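Local structure of core protein VP7 (African horsesickness virus, 1AHS) at residues T83-D88 with V106-P111; V35-G40 with S116-E121; F61-L66 with V90-G95; P3-V8 with I28-A33; S79-F84 with G112-I117. The protein forms the surface of the viral core as a homotrimer that binds structural protein VP3, and is represented here by its top domain. One frame throughout, in Å; residues are numbered along the deposited sequence.

Interaction 1. Residues T83-D88 with V106-P111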
# COMPACT_ATOMS: atom_id res chain seq x y z
N THR B 83 16.58 14.82 0.16
CA THR B 83 16.56 13.75 -0.82
C THR B 83 16.23 14.42 -2.17
O THR B 83 15.46 15.39 -2.20
CB THR B 83 15.45 12.74 -0.48
OG1 THR B 83 14.21 13.42 -0.30
CG2 THR B 83 15.78 11.99 0.77
N PHE B 84 16.85 13.96 -3.26
CA PHE B 84 16.55 14.54 -4.59
C PHE B 84 16.46 13.47 -5.67
O PHE B 84 16.96 12.36 -5.50
CB PHE B 84 17.55 15.65 -5.02
CG PHE B 84 18.96 15.18 -5.17
CD1 PHE B 84 19.35 14.47 -6.29
CD2 PHE B 84 19.88 15.37 -4.16
CE1 PHE B 84 20.63 13.94 -6.41
CE2 PHE B 84 21.15 14.85 -4.25
CZ PHE B 84 21.53 14.13 -5.38
N VAL B 85 15.85 13.83 -6.79
CA VAL B 85 15.71 12.94 -7.92
C VAL B 85 16.01 13.81 -9.16
O VAL B 85 15.52 14.94 -9.25
CB VAL B 85 14.24 12.36 -7.95
CG1 VAL B 85 13.93 11.73 -9.28
CG2 VAL B 85 14.07 11.34 -6.85
N THR B 86 16.95 13.38 -10.01
CA THR B 86 17.19 14.14 -11.23
C THR B 86 16.80 13.28 -12.43
O THR B 86 16.99 12.05 -12.40
CB THR B 86 18.66 14.62 -11.37
OG1 THR B 86 19.57 13.52 -11.36
CG2 THR B 86 19.00 15.53 -10.26
N VAL B 87 16.10 13.87 -13.39
CA VAL B 87 15.76 13.14 -14.61
C VAL B 87 16.43 13.87 -15.79
O VAL B 87 16.07 15.02 -16.12
CB VAL B 87 14.25 13.05 -14.86
CG1 VAL B 87 14.00 12.26 -16.13
CG2 VAL B 87 13.55 12.35 -13.71
N ASP B 88 17.42 13.22 -16.41
CA ASP B 88 18.18 13.78 -17.54
C ASP B 88 18.97 14.95 -17.02
O ASP B 88 19.09 15.98 -17.68
CB ASP B 88 17.25 14.28 -18.68
CG ASP B 88 17.82 14.04 -20.09
OD1 ASP B 88 18.97 13.57 -20.25
OD2 ASP B 88 17.07 14.27 -21.07
N VAL B 106 17.72 8.45 -14.56
CA VAL B 106 16.97 8.90 -13.39
C VAL B 106 17.89 8.62 -12.22
O VAL B 106 18.25 7.47 -12.00
CB VAL B 106 15.69 8.10 -13.23
CG1 VAL B 106 15.02 8.46 -11.94
CG2 VAL B 106 14.76 8.43 -14.37
N ASN B 107 18.42 9.66 -11.58
CA ASN B 107 19.33 9.48 -10.44
C ASN B 107 18.61 9.87 -9.18
O ASN B 107 17.79 10.81 -9.13
CB ASN B 107 20.63 10.27 -10.56
CG ASN B 107 21.44 9.87 -11.78
OD1 ASN B 107 22.03 8.81 -11.84
ND2 ASN B 107 21.47 10.74 -12.76
N VAL B 108 18.98 9.19 -8.13
CA VAL B 108 18.29 9.35 -6.89
C VAL B 108 19.38 9.62 -5.85
O VAL B 108 20.49 9.06 -5.93
CB VAL B 108 17.51 8.01 -6.72
CG1 VAL B 108 18.28 6.99 -5.93
CG2 VAL B 108 16.13 8.25 -6.34
N GLY B 109 19.14 10.57 -4.95
CA GLY B 109 20.15 10.84 -3.96
C GLY B 109 19.63 11.07 -2.57
O GLY B 109 18.57 11.67 -2.39
N ASN B 110 20.39 10.61 -1.59
CA ASN B 110 20.05 10.78 -0.18
C ASN B 110 21.32 11.29 0.53
O ASN B 110 22.03 10.52 1.17
CB ASN B 110 19.58 9.46 0.45
CG ASN B 110 19.17 9.60 1.90
OD1 ASN B 110 18.40 10.51 2.28
ND2 ASN B 110 19.64 8.69 2.72
N PRO B 111 21.66 12.59 0.35
CA PRO B 111 22.85 13.15 0.98
C PRO B 111 22.76 13.23 2.49
O PRO B 111 23.79 13.18 3.17
CB PRO B 111 22.94 14.53 0.34
CG PRO B 111 21.51 14.89 0.10
CD PRO B 111 20.99 13.62 -0.48
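The Phe84 ring lies across the neighbouring strand with one face over Gly109, whose CA sits 3.8 Å above the ring plane, offset toward the rim. This CH-pi contact belongs to an antiparallel pair in the four-stranded sheet of the top domain's beta-sandwich. CG of Phe84 stands between the backbone N and the carbonyl carbon (chi1 62°), which begins the ring's course back across the pair. Because glycine carries no side chain, the ring can settle directly on its backbone. Pro111 adds an oblique contact, its CD 4.0 Å from Phe84 CE2.

The strands run at 165° to one another and illustrate how an antiparallel pair alternates its duties. In the hydrogen-bonded pairs Phe84-Gly109 and Thr86-Asn107 the backbones exchange two bonds each, among them Thr86 N to Asn107 O at 2.8 Å. On the Phe84 side of the sheet, Thr86 OG1 also rests against Asn107 CB at 3.5 Å.

The non-hydrogen-bonded pairs Val85-Val108 and Val87-Val106 turn their branches to the opposite face, toward the other sheet, where Trp63 meets Val85, Leu118 and Phe120 meet Val108, and Trp100 meets Val87 and Val106. The closest valine pair is Val85 CG2 with Val108 CG2, at 3.7 Å. At the Thr83 end, Thr83 CG2 lies 3.4 Å from Asn110 OD1, which is hydrogen-bonded to Ser116 OG, while Asn110 ND2 bonds to Asp38 O.

Interaction 2. Residues V35-G40 with S116-E121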
# COMPACT_ATOMS: atom_id res chain seq x y z
N VAL B 35 12.57 2.87 -3.33
CA VAL B 35 14.00 2.55 -3.23
C VAL B 35 14.47 2.95 -1.84
O VAL B 35 14.17 4.04 -1.34
CB VAL B 35 14.83 3.11 -4.45
CG1 VAL B 35 14.18 4.29 -5.05
CG2 VAL B 35 16.24 3.41 -4.09
N CYS B 36 15.00 1.96 -1.12
CA CYS B 36 15.47 2.14 0.22
C CYS B 36 16.86 2.67 0.09
O CYS B 36 17.65 2.09 -0.63
CB CYS B 36 15.51 0.79 0.95
SG CYS B 36 13.89 0.13 1.39
N MET B 37 17.20 3.73 0.81
CA MET B 37 18.54 4.31 0.68
C MET B 37 19.26 4.60 1.98
O MET B 37 18.72 5.27 2.85
CB MET B 37 18.46 5.63 -0.09
CG MET B 37 17.85 5.52 -1.44
SD MET B 37 17.96 7.02 -2.25
CE MET B 37 19.69 6.83 -2.79
N ASP B 38 20.47 4.10 2.10
CA ASP B 38 21.27 4.37 3.27
C ASP B 38 21.64 5.86 3.28
O ASP B 38 21.35 6.61 2.34
CB ASP B 38 22.57 3.60 3.21
CG ASP B 38 22.97 3.06 4.55
OD1 ASP B 38 22.71 3.70 5.62
OD2 ASP B 38 23.54 1.94 4.52
N ALA B 39 22.29 6.28 4.35
CA ALA B 39 22.71 7.65 4.54
C ALA B 39 23.82 8.04 3.56
O ALA B 39 24.77 7.26 3.34
CB ALA B 39 23.20 7.83 5.96
N GLY B 40 23.70 9.22 2.98
CA GLY B 40 24.69 9.71 2.04
C GLY B 40 24.81 8.90 0.75
O GLY B 40 25.85 8.98 0.05
N SER B 116 16.58 6.66 4.26
CA SER B 116 15.37 7.21 3.65
C SER B 116 14.75 6.20 2.69
O SER B 116 15.44 5.30 2.23
CB SER B 116 15.70 8.48 2.87
OG SER B 116 16.20 9.51 3.72
N ILE B 117 13.44 6.30 2.44
CA ILE B 117 12.81 5.43 1.45
C ILE B 117 12.08 6.37 0.51
O ILE B 117 11.42 7.30 0.98
CB ILE B 117 11.76 4.46 2.03
CG1 ILE B 117 12.39 3.45 2.95
CG2 ILE B 117 11.18 3.61 0.91
CD1 ILE B 117 11.37 2.49 3.46
N LEU B 118 12.27 6.22 -0.81
CA LEU B 118 11.57 7.05 -1.79
C LEU B 118 10.58 6.18 -2.53
O LEU B 118 10.91 5.05 -2.92
CB LEU B 118 12.54 7.62 -2.82
CG LEU B 118 13.34 8.88 -2.56
CD1 LEU B 118 13.96 8.91 -1.19
CD2 LEU B 118 14.43 8.93 -3.58
N GLN B 119 9.41 6.75 -2.78
CA GLN B 119 8.34 6.08 -3.49
C GLN B 119 8.15 6.71 -4.86
O GLN B 119 8.18 7.93 -4.96
CB GLN B 119 7.06 6.24 -2.67
CG GLN B 119 5.84 5.79 -3.40
CD GLN B 119 4.56 6.00 -2.64
OE1 GLN B 119 4.28 5.28 -1.67
NE2 GLN B 119 3.72 6.94 -3.12
N PHE B 120 7.93 5.89 -5.91
CA PHE B 120 7.67 6.39 -7.28
C PHE B 120 6.34 5.83 -7.64
O PHE B 120 6.16 4.66 -7.57
CB PHE B 120 8.68 5.81 -8.27
CG PHE B 120 10.06 6.33 -8.09
CD1 PHE B 120 10.45 7.50 -8.69
CD2 PHE B 120 10.93 5.71 -7.21
CE1 PHE B 120 11.71 8.03 -8.41
CE2 PHE B 120 12.19 6.23 -6.93
CZ PHE B 120 12.58 7.40 -7.52
N GLU B 121 5.40 6.65 -8.04
CA GLU B 121 4.12 6.11 -8.38
C GLU B 121 3.86 6.45 -9.82
O GLU B 121 3.86 7.62 -10.17
CB GLU B 121 3.04 6.77 -7.53
CG GLU B 121 1.62 6.38 -7.93
CD GLU B 121 0.57 7.00 -7.05
OE1 GLU B 121 0.94 7.66 -6.06
OE2 GLU B 121 -0.63 6.80 -7.34
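Met37 leaves its strand opposite Ser116, and its CB passes 3.8 Å from Ser116 O. CG follows anti to the carbonyl carbon (chi1 -57°), and SD then reaches Leu118, with CD2 of that residue 4.2 Å from the sulfur. A bend at chi3 (81°) directs CE to Val108 of the facing sheet, so the thioether spans the two sheets.

Val35, on the same face, meets Phe120 at the ring edge. Its CG1 lies in the ring plane, 3.4 Å from Phe120 CE2, a tight approach, and a chi1 of 27°, away from a staggered position, is consistent with some strain there. On the reverse face, Cys36 SG packs on Ile117 CG1 at 4.0 Å.

Between these two layers of side chains the adjacent strands 32-37 and 116-122 of the five-stranded antiparallel sheet are joined by four backbone bonds. Val35 and Leu118 exchange one pair (Val35 N to Leu118 O 2.8 Å), Met37 and Ser116 the other.

The chemistry is thus divided: backbone N and O atoms of the hydrogen-bonded pairs satisfy one another, Ser116 OG bonds to Ala80 N, and Val35, Met37, Leu118 and Phe120 offer buried apolar and sulfur surface to the sandwich interior.

Interaction 3. Residues F61-L66 with V90-G95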
# COMPACT_ATOMS: atom_id res chain seq x y z
N PHE B 61 5.33 9.97 -13.95
CA PHE B 61 5.46 9.61 -12.53
C PHE B 61 5.71 10.75 -11.55
O PHE B 61 6.05 11.83 -11.98
CB PHE B 61 6.56 8.59 -12.37
CG PHE B 61 7.94 9.15 -12.46
CD1 PHE B 61 8.53 9.78 -11.37
CD2 PHE B 61 8.72 8.93 -13.59
CE1 PHE B 61 9.86 10.16 -11.40
CE2 PHE B 61 10.04 9.31 -13.64
CZ PHE B 61 10.61 9.92 -12.54
N VAL B 62 5.47 10.51 -10.26
CA VAL B 62 5.77 11.49 -9.21
C VAL B 62 6.56 10.74 -8.19
O VAL B 62 6.42 9.54 -8.10
CB VAL B 62 4.57 12.02 -8.42
CG1 VAL B 62 3.88 12.99 -9.19
CG2 VAL B 62 3.61 10.96 -8.09
N TRP B 63 7.43 11.42 -7.46
CA TRP B 63 8.16 10.75 -6.39
C TRP B 63 7.97 11.55 -5.10
O TRP B 63 7.51 12.70 -5.11
CB TRP B 63 9.63 10.63 -6.73
CG TRP B 63 10.35 11.91 -6.68
CD1 TRP B 63 10.43 12.86 -7.65
CD2 TRP B 63 11.11 12.41 -5.57
NE1 TRP B 63 11.18 13.91 -7.22
CE2 TRP B 63 11.61 13.66 -5.95
CE3 TRP B 63 11.40 11.91 -4.28
CZ2 TRP B 63 12.39 14.44 -5.08
CZ3 TRP B 63 12.19 12.70 -3.42
CH2 TRP B 63 12.67 13.94 -3.82
N ARG B 64 8.18 10.90 -3.97
CA ARG B 64 8.13 11.56 -2.69
C ARG B 64 8.74 10.69 -1.63
O ARG B 64 8.85 9.49 -1.79
CB ARG B 64 6.75 12.12 -2.31
CG ARG B 64 5.60 11.23 -2.40
CD ARG B 64 4.91 11.40 -3.74
NE ARG B 64 3.51 11.85 -3.65
CZ ARG B 64 2.47 11.07 -3.90
NH1 ARG B 64 2.64 9.79 -4.24
NH2 ARG B 64 1.26 11.59 -3.86
N PRO B 65 9.35 11.32 -0.63
CA PRO B 65 9.98 10.61 0.47
C PRO B 65 8.92 10.14 1.43
O PRO B 65 7.79 10.64 1.37
CB PRO B 65 10.86 11.69 1.09
CG PRO B 65 10.06 12.93 0.89
CD PRO B 65 9.56 12.77 -0.52
N LEU B 66 9.22 9.15 2.27
CA LEU B 66 8.23 8.71 3.22
C LEU B 66 8.56 9.43 4.48
O LEU B 66 9.65 9.27 5.01
CB LEU B 66 8.28 7.21 3.51
CG LEU B 66 8.07 6.08 2.51
CD1 LEU B 66 7.16 5.01 3.12
CD2 LEU B 66 7.54 6.58 1.22
N VAL B 90 18.09 17.08 -14.94
CA VAL B 90 17.21 18.09 -14.36
C VAL B 90 16.70 17.63 -12.99
O VAL B 90 16.25 16.49 -12.82
CB VAL B 90 16.00 18.34 -15.24
CG1 VAL B 90 15.08 19.39 -14.62
CG2 VAL B 90 16.45 18.74 -16.63
N ASN B 91 16.80 18.51 -12.01
CA ASN B 91 16.35 18.19 -10.68
C ASN B 91 14.87 18.36 -10.69
O ASN B 91 14.35 19.43 -11.09
CB ASN B 91 16.98 19.15 -9.68
CG ASN B 91 16.34 19.06 -8.33
OD1 ASN B 91 15.51 19.89 -7.97
ND2 ASN B 91 16.70 18.03 -7.57
N VAL B 92 14.18 17.29 -10.30
CA VAL B 92 12.72 17.23 -10.23
C VAL B 92 12.27 17.25 -8.78
O VAL B 92 12.87 16.61 -7.92
CB VAL B 92 12.15 15.97 -10.92
CG1 VAL B 92 10.65 15.96 -10.82
CG2 VAL B 92 12.56 15.94 -12.37
N ALA B 93 11.19 17.97 -8.53
CA ALA B 93 10.64 18.11 -7.20
C ALA B 93 9.60 17.05 -6.81
O ALA B 93 8.92 16.49 -7.67
CB ALA B 93 10.06 19.48 -7.08
N ALA B 94 9.51 16.76 -5.50
CA ALA B 94 8.53 15.81 -4.98
C ALA B 94 7.17 16.43 -5.22
O ALA B 94 7.01 17.64 -5.03
CB ALA B 94 8.75 15.60 -3.50
N GLY B 95 6.20 15.65 -5.68
CA GLY B 95 4.89 16.23 -5.92
C GLY B 95 4.57 16.75 -7.32
O GLY B 95 3.40 17.01 -7.65
O HOH W 1 7.86 14.20 -8.60
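Val62 opens the contact, its CG1 packing 4.3 Å from the carbonyl carbon of Gly95. Trp63, next along the strand, does most of the work. Its backbone N donates to a water 3.0 Å away, and that water in turn donates to Ala93 O at 2.7 Å, bridging the segments. Its carbonyl O receives Gly95 N at 3.3 Å.

The side chain adds a third link. CG stands between the backbone N and the carbonyl carbon (chi1 71°). At the edge of the indole, NE1 donates to Val92 O at 3.3 Å. Val92 O lies close to the ring plane, whereas the indole N stands above the carbonyl plane, 67° out of it. One face of the indole takes Ala94 CA, 4.1 Å from the centroid of the five-membered ring, in a CH-pi contact. A single aromatic residue thereby joins the two segments through backbone, edge and face at once.

Arg64 CB and Pro65 CD both pack on Ala94 CB, each at 4.2 Å. The Arg64 guanidinium turns elsewhere, to Glu121 in a salt bridge and to Ala7 O of the second subunit.

Strand 59-65, between strands 116-122 and 98-100 in one sheet, is thus tied to the chain leaving strand 90-92, at the margin of the other; Val85, Leu118 and Phe120 also pack on the indole.

Interaction 4. Residues P3-V8 with I28-A33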
# COMPACT_ATOMS: atom_id res chain seq x y z
N PRO B 3 2.68 -0.40 -15.20
CA PRO B 3 3.89 -1.01 -15.74
C PRO B 3 4.54 -2.14 -15.00
O PRO B 3 5.33 -2.88 -15.60
CB PRO B 3 4.81 0.17 -15.85
CG PRO B 3 4.39 1.02 -14.71
CD PRO B 3 2.91 0.98 -14.76
N TYR B 4 4.20 -2.33 -13.74
CA TYR B 4 4.89 -3.33 -12.93
C TYR B 4 4.05 -4.54 -12.62
O TYR B 4 4.38 -5.32 -11.72
CB TYR B 4 5.43 -2.69 -11.63
CG TYR B 4 6.23 -1.41 -11.83
CD1 TYR B 4 7.10 -1.27 -12.91
CD2 TYR B 4 5.99 -0.28 -11.06
CE1 TYR B 4 7.67 -0.03 -13.23
CE2 TYR B 4 6.56 0.95 -11.37
CZ TYR B 4 7.39 1.06 -12.46
OH TYR B 4 7.87 2.28 -12.82
N ALA B 5 3.02 -4.76 -13.42
CA ALA B 5 2.13 -5.90 -13.19
C ALA B 5 2.82 -7.26 -13.28
O ALA B 5 2.46 -8.17 -12.56
CB ALA B 5 0.91 -5.83 -14.12
N GLY B 6 3.90 -7.35 -14.04
CA GLY B 6 4.56 -8.63 -14.20
C GLY B 6 5.66 -8.96 -13.24
O GLY B 6 6.36 -9.95 -13.43
N ALA B 7 5.84 -8.14 -12.21
CA ALA B 7 6.86 -8.34 -11.20
C ALA B 7 6.52 -9.67 -10.56
O ALA B 7 5.35 -9.95 -10.31
CB ALA B 7 6.76 -7.24 -10.17
N VAL B 8 7.51 -10.49 -10.27
CA VAL B 8 7.18 -11.77 -9.65
C VAL B 8 7.14 -11.79 -8.11
O VAL B 8 6.86 -12.81 -7.49
CB VAL B 8 8.06 -12.87 -10.20
CG1 VAL B 8 7.73 -13.11 -11.64
CG2 VAL B 8 9.49 -12.46 -10.08
N ILE B 28 5.92 -2.48 -5.05
CA ILE B 28 4.88 -2.53 -4.04
C ILE B 28 3.60 -3.09 -4.68
O ILE B 28 2.85 -3.87 -4.08
CB ILE B 28 4.61 -1.13 -3.48
CG1 ILE B 28 5.86 -0.61 -2.78
CG2 ILE B 28 3.50 -1.15 -2.51
CD1 ILE B 28 6.62 -1.62 -1.97
N ASN B 29 3.36 -2.71 -5.94
CA ASN B 29 2.20 -3.14 -6.68
C ASN B 29 2.39 -2.71 -8.14
O ASN B 29 3.48 -2.30 -8.49
CB ASN B 29 0.90 -2.58 -6.06
CG ASN B 29 0.69 -1.08 -6.30
OD1 ASN B 29 1.13 -0.53 -7.30
ND2 ASN B 29 -0.06 -0.44 -5.42
N SER B 30 1.37 -2.82 -8.97
CA SER B 30 1.45 -2.44 -10.38
C SER B 30 1.95 -1.08 -10.72
O SER B 30 2.43 -0.89 -11.83
CB SER B 30 0.09 -2.51 -11.03
OG SER B 30 -0.26 -3.84 -11.06
N ASN B 31 1.73 -0.11 -9.85
CA ASN B 31 2.13 1.25 -10.14
C ASN B 31 3.12 1.95 -9.21
O ASN B 31 3.59 3.05 -9.51
CB ASN B 31 0.87 2.11 -10.32
CG ASN B 31 0.20 1.84 -11.65
OD1 ASN B 31 -0.29 0.74 -11.88
ND2 ASN B 31 0.19 2.84 -12.55
N ILE B 32 3.56 1.24 -8.18
CA ILE B 32 4.43 1.82 -7.20
C ILE B 32 5.68 1.00 -6.93
O ILE B 32 5.63 -0.22 -6.76
CB ILE B 32 3.63 2.04 -5.89
CG1 ILE B 32 2.40 2.86 -6.20
CG2 ILE B 32 4.43 2.77 -4.86
CD1 ILE B 32 1.64 3.25 -4.97
N ALA B 33 6.81 1.69 -6.85
CA ALA B 33 8.08 1.06 -6.57
C ALA B 33 8.70 1.94 -5.48
O ALA B 33 8.34 3.11 -5.36
CB ALA B 33 8.93 1.07 -7.83
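Tyr4 and Ser30 supply the hydrogen bond of this contact, Tyr4 N to Ser30 O at 3.0 Å. Further bonds shape the partners from within. In 3-8, Ala7 N returns to Tyr4 O, closing a type I beta turn. In 28-33, Asn29 OD1 accepts Asn31 N at 2.7 Å in its carbonyl plane, and Ile32 N more weakly.

Apolar and van der Waals contacts fill in around this frame. Tyr4 CG lies anti to the carbonyl carbon, beside the backbone N (chi1 -50°), beginning the side chain's path past Ser30 O. Pro3 CG sits 3.7 Å above the plane of the adjacent Tyr4 ring, over its centre, while Pro3 CD comes 3.5 Å from Ser30 O. Tyr4 CE2 approaches Ala33 CB at 4.3 Å, and Ala5 CB lies 3.8 Å from Ser30 OG.

Polar tips find partners beyond: Tyr4 OH bonds to Leu49 O, and Asn31 ND2 to Val122 O. The third subunit joins through its Glu121, which takes Ser30 N, and its Arg64, which takes Tyr4 O. Local fold and trimer interface thus share one backbone.

The arrangement is that of an Asx turn within the hairpin loop between strands 23-27 and 32-37, with the N-terminal beta turn packed against it at the subunit boundary.

Interaction 5. Residues S79-F84 with G112-I117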
# COMPACT_ATOMS: atom_id res chain seq x y z
N SER B 79 12.46 9.76 7.11
CA SER B 79 13.37 9.97 6.00
C SER B 79 14.18 11.24 6.21
O SER B 79 13.67 12.27 6.73
CB SER B 79 12.56 10.12 4.69
OG SER B 79 12.30 8.87 4.10
N ALA B 80 15.44 11.16 5.77
CA ALA B 80 16.35 12.27 5.85
C ALA B 80 15.94 13.46 4.94
O ALA B 80 15.27 13.30 3.91
CB ALA B 80 17.72 11.80 5.51
N PRO B 81 16.26 14.68 5.35
CA PRO B 81 15.88 15.79 4.48
C PRO B 81 16.88 15.90 3.32
O PRO B 81 17.92 15.22 3.30
CB PRO B 81 15.96 16.97 5.42
CG PRO B 81 17.16 16.58 6.31
CD PRO B 81 16.93 15.15 6.58
N GLY B 82 16.53 16.69 2.31
CA GLY B 82 17.45 16.85 1.19
C GLY B 82 17.54 15.74 0.16
O GLY B 82 18.52 15.70 -0.59
N THR B 83 16.58 14.82 0.16
CA THR B 83 16.56 13.75 -0.82
C THR B 83 16.23 14.42 -2.17
O THR B 83 15.46 15.39 -2.20
CB THR B 83 15.45 12.74 -0.48
OG1 THR B 83 14.21 13.42 -0.30
CG2 THR B 83 15.78 11.99 0.77
N PHE B 84 16.85 13.96 -3.26
CA PHE B 84 16.55 14.54 -4.59
C PHE B 84 16.46 13.47 -5.67
O PHE B 84 16.96 12.36 -5.50
CB PHE B 84 17.55 15.65 -5.02
CG PHE B 84 18.96 15.18 -5.17
CD1 PHE B 84 19.35 14.47 -6.29
CD2 PHE B 84 19.88 15.37 -4.16
CE1 PHE B 84 20.63 13.94 -6.41
CE2 PHE B 84 21.15 14.85 -4.25
CZ PHE B 84 21.53 14.13 -5.38
N GLY B 112 21.53 13.32 3.00
CA GLY B 112 21.24 13.42 4.43
C GLY B 112 21.94 12.42 5.33
O GLY B 112 22.58 11.49 4.85
N ALA B 113 21.79 12.58 6.65
CA ALA B 113 22.47 11.68 7.60
C ALA B 113 21.73 10.47 8.18
O ALA B 113 22.22 9.86 9.12
CB ALA B 113 23.09 12.50 8.75
N ARG B 114 20.54 10.16 7.68
CA ARG B 114 19.83 9.01 8.17
C ARG B 114 19.25 8.29 6.96
O ARG B 114 19.34 8.81 5.86
CB ARG B 114 18.78 9.42 9.19
CG ARG B 114 17.81 10.46 8.76
CD ARG B 114 16.76 10.74 9.85
NE ARG B 114 16.81 12.12 10.37
CZ ARG B 114 15.89 13.08 10.15
NH1 ARG B 114 14.82 12.85 9.42
NH2 ARG B 114 16.07 14.30 10.65
N ARG B 115 18.75 7.08 7.15
CA ARG B 115 18.17 6.32 6.05
C ARG B 115 16.91 6.95 5.51
O ARG B 115 16.25 7.71 6.22
CB ARG B 115 17.90 4.91 6.52
CG ARG B 115 19.17 4.16 6.79
CD ARG B 115 18.88 2.89 7.55
NE ARG B 115 18.56 3.12 8.96
CZ ARG B 115 18.36 2.13 9.84
NH1 ARG B 115 18.44 0.86 9.46
NH2 ARG B 115 18.15 2.42 11.12
N SER B 116 16.58 6.66 4.26
CA SER B 116 15.37 7.21 3.65
C SER B 116 14.75 6.20 2.69
O SER B 116 15.44 5.30 2.23
CB SER B 116 15.70 8.48 2.87
OG SER B 116 16.20 9.51 3.72
N ILE B 117 13.44 6.30 2.44
CA ILE B 117 12.81 5.43 1.45
C ILE B 117 12.08 6.37 0.51
O ILE B 117 11.42 7.30 0.98
CB ILE B 117 11.76 4.46 2.03
CG1 ILE B 117 12.39 3.45 2.95
CG2 ILE B 117 11.18 3.61 0.91
CD1 ILE B 117 11.37 2.49 3.46
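Ser116 OG is gripped by two groups: Ala80 N donates to it at 2.7 Å, with an N-H...O angle of 142°, and Asn110 OD1 is hydrogen-bonded to it from the end of strand 106-110 in the other sheet. The oxygen lies anti to its own carbonyl carbon (chi1 -63°), on the side of the 79-84 loop.

Ser79 answers from the other segment. Its OG accepts Ile117 N at 3.3 Å in a fairly straight bond, 161° at the hydrogen, and is also bonded to Leu66 O, so this hydroxyl links the loop to Ile117 and to Leu66. Paired serines each reaching for the other segment's backbone exemplify how side chains can take over where regular strand pairing gives out.

Around them the packing is close. Ala80 CB meets Arg114 CG at 3.5 Å and Gly112 CA at 4.0 Å, glycine's bare CA leaving space for the methyl. The Arg114 guanidinium extends over Pro81, whose CD lies 4.0 Å from its plane, toward the rim. Thr83 CG2 rests 3.9 Å from Ser116 OG.

Two irregular loops thus meet at one end of the beta-sandwich: 79-84 enters the four-stranded sheet, while the turn at 112-115 carries the chain from that sheet to strand 116-122 of the five-stranded one.

Overall arrangement
From the N terminus, interaction 4 closes first, bringing residues 28-33 back to the opening loop before any other contact begins. Residues 35-40 then open interaction 2, whose loop is completed only at 116-121 and encloses interactions 1 and 3. Interaction 3 starts at 61-66 and closes at 90-95; its segments alternate with those of interactions 1 and 5. These two start on overlapping residues and close in succession at 106-111 and 112-117, and interaction 5 ends on the strand used by interaction 2. Interaction 2 pairs strands within the five-stranded sheet, interaction 1 within the four-stranded one; interactions 3 and 5 join the two, and interactions 2, 3 and 4 reach neighbouring subunits.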